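Local coordinates for serine proteinase inhibitor A (Sagittaria sagittifolia, PDB 3E8L), which inhibits serine proteases through two reactive sites, binding two trypsin molecules at once, and probably also inhibits chymotrypsin, at residues G41-T45 with R63-V67. The protein carries 2 engineered substitutions. Residue numbers count along the deposited sequence, not the author numbering.
Sequences GGLST and RGLPV
The backbones are extended from Gly42 on, 41-45 entering the strand 43-49 at Leu43 and 63-67 covering the end of a loop and the first residue of strand 67-70. CA to CA they are nearest at two glycines, Gly42 CA lying 3.7 Å from Gly64 CA, and they separate to 5.2 Å between Ser44 CA and Leu65 CA; a side chain on either glycine would clash with the opposite backbone. One direct hydrogen bond joins the segments, from Leu65 N to Leu43 O at 2.9 Å with an N-H...O angle of 159°, and the same carbonyl brings Leu43 O within 3.3 Å of Gly64 CA. A water donates to Leu43 O (2.7 Å) and to Leu65 O (2.5 Å), closing a small ring beside the direct bond. Leu65, with chi1 m and chi2 t, reaches along the strand in van der Waals contact: its CG sits 3.8 Å from Ser44 OG, and its CD1 packs methyl to methyl on Thr45 CG2 at 3.7 Å. Thr45 and Leu65 both also touch Phe89. The Leu43 side chain turns away from the loop to pack on Ile32, Val55 and Phe177. Strands 43-49 and 52-57 form an antiparallel hairpin; the chain after it passes back across the start of strand 43-49 before entering strand 67-70, a connection between successive strands of the beta-trefoil fold of Kunitz-type (STI-like) inhibitors.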
ATOM      1  N   GLY A  41       9.829  22.155   8.966  1.00 40.84           N
ATOM      2  CA  GLY A  41       8.432  22.074   9.328  1.00 38.57           C
ATOM      3  C   GLY A  41       8.316  20.610   8.965  1.00 36.62           C
ATOM      4  O   GLY A  41       8.965  20.147   8.036  1.00 36.67           O
ATOM      5  N   GLY A  42       7.498  19.873   9.698  1.00 34.82           N
ATOM      6  CA  GLY A  42       7.332  18.465   9.421  1.00 32.78           C
ATOM      7  C   GLY A  42       6.255  18.226   8.390  1.00 31.74           C
ATOM      8  O   GLY A  42       5.388  19.062   8.174  1.00 31.98           O
ATOM      9  N   LEU A  43       6.318  17.074   7.746  1.00 30.29           N
ATOM     10  CA  LEU A  43       5.272  16.654   6.854  1.00 29.00           C
ATOM     11  C   LEU A  43       3.966  16.411   7.611  1.00 29.01           C
ATOM     12  O   LEU A  43       3.961  15.951   8.758  1.00 28.75           O
ATOM     13  CB  LEU A  43       5.722  15.414   6.103  1.00 28.70           C
ATOM     14  CG  LEU A  43       6.223  15.659   4.690  1.00 27.34           C
ATOM     15  CD1 LEU A  43       6.993  16.954   4.562  1.00 28.67           C
ATOM     16  CD2 LEU A  43       7.054  14.486   4.280  1.00 26.09           C
ATOM     17  N   SER A  44       2.858  16.734   6.954  1.00 28.76           N
ATOM     18  CA  SER A  44       1.546  16.734   7.585  1.00 28.28           C
ATOM     19  C   SER A  44       0.442  16.620   6.520  1.00 28.17           C
ATOM     20  O   SER A  44       0.735  16.406   5.349  1.00 27.40           O
ATOM     21  CB  SER A  44       1.393  18.005   8.428  1.00 27.94           C
ATOM     22  OG  SER A  44       0.229  17.944   9.226  1.00 27.43           O
ATOM     23  N   THR A  45      -0.814  16.772   6.930  1.00 28.72           N
ATOM     24  CA  THR A  45      -1.953  16.610   6.019  1.00 29.29           C
ATOM     25  C   THR A  45      -2.759  17.895   5.808  1.00 30.16           C
ATOM     26  O   THR A  45      -2.960  18.676   6.749  1.00 29.51           O
ATOM     27  CB  THR A  45      -2.956  15.579   6.549  1.00 29.32           C
ATOM     28  OG1 THR A  45      -3.347  15.952   7.882  1.00 29.91           O
ATOM     29  CG2 THR A  45      -2.380  14.189   6.538  1.00 27.47           C
ATOM     30  N   ARG A  63       4.320  20.985  14.377  1.00 46.11           N
ATOM     31  CA  ARG A  63       4.809  19.641  14.521  1.00 45.53           C
ATOM     32  C   ARG A  63       4.340  18.911  13.285  1.00 43.80           C
ATOM     33  O   ARG A  63       3.250  19.175  12.778  1.00 44.19           O
ATOM     34  CB  ARG A  63       4.222  18.993  15.769  1.00 45.94           C
ATOM     35  N   GLY A  64       5.168  18.010  12.782  1.00 41.69           N
ATOM     36  CA  GLY A  64       4.733  17.181  11.691  1.00 38.67           C
ATOM     37  C   GLY A  64       3.916  16.066  12.303  1.00 36.76           C
ATOM     38  O   GLY A  64       3.849  15.924  13.509  1.00 36.16           O
ATOM     39  N   LEU A  65       3.288  15.272  11.466  1.00 35.07           N
ATOM     40  CA  LEU A  65       2.596  14.097  11.922  1.00 33.66           C
ATOM     41  C   LEU A  65       3.534  12.934  11.981  1.00 32.27           C
ATOM     42  O   LEU A  65       4.467  12.845  11.244  1.00 31.85           O
ATOM     43  CB  LEU A  65       1.408  13.764  11.062  1.00 33.34           C
ATOM     44  CG  LEU A  65       0.166  14.612  11.017  1.00 34.70           C
ATOM     45  CD1 LEU A  65      -0.578  14.236   9.811  1.00 35.83           C
ATOM     46  CD2 LEU A  65      -0.689  14.404  12.187  1.00 33.16           C
ATOM     47  N   PRO A  66       3.281  12.057  12.917  1.00 31.31           N
ATOM     48  CA  PRO A  66       4.054  10.826  13.072  1.00 30.31           C
ATOM     49  C   PRO A  66       3.770   9.858  11.936  1.00 29.80           C
ATOM     50  O   PRO A  66       2.624   9.720  11.534  1.00 30.02           O
ATOM     51  CB  PRO A  66       3.520  10.239  14.386  1.00 30.31           C
ATOM     52  CG  PRO A  66       2.734  11.302  15.038  1.00 29.77           C
ATOM     53  CD  PRO A  66       2.262  12.204  13.976  1.00 30.91           C
ATOM     54  N   VAL A  67       4.804   9.191  11.433  1.00 29.38           N
ATOM     55  CA  VAL A  67       4.662   8.230  10.351  1.00 28.58           C
ATOM     56  C   VAL A  67       5.217   6.873  10.766  1.00 28.50           C
ATOM     57  O   VAL A  67       6.298   6.782  11.321  1.00 28.88           O
ATOM     58  CB  VAL A  67       5.408   8.680   9.072  1.00 28.99           C
ATOM     59  CG1 VAL A  67       5.011   7.807   7.874  1.00 28.23           C
ATOM     60  CG2 VAL A  67       5.168  10.161   8.764  1.00 28.37           C
TER
HETATM   61  O   HOH W   1       5.879  14.164   9.581  1.00 24.15           O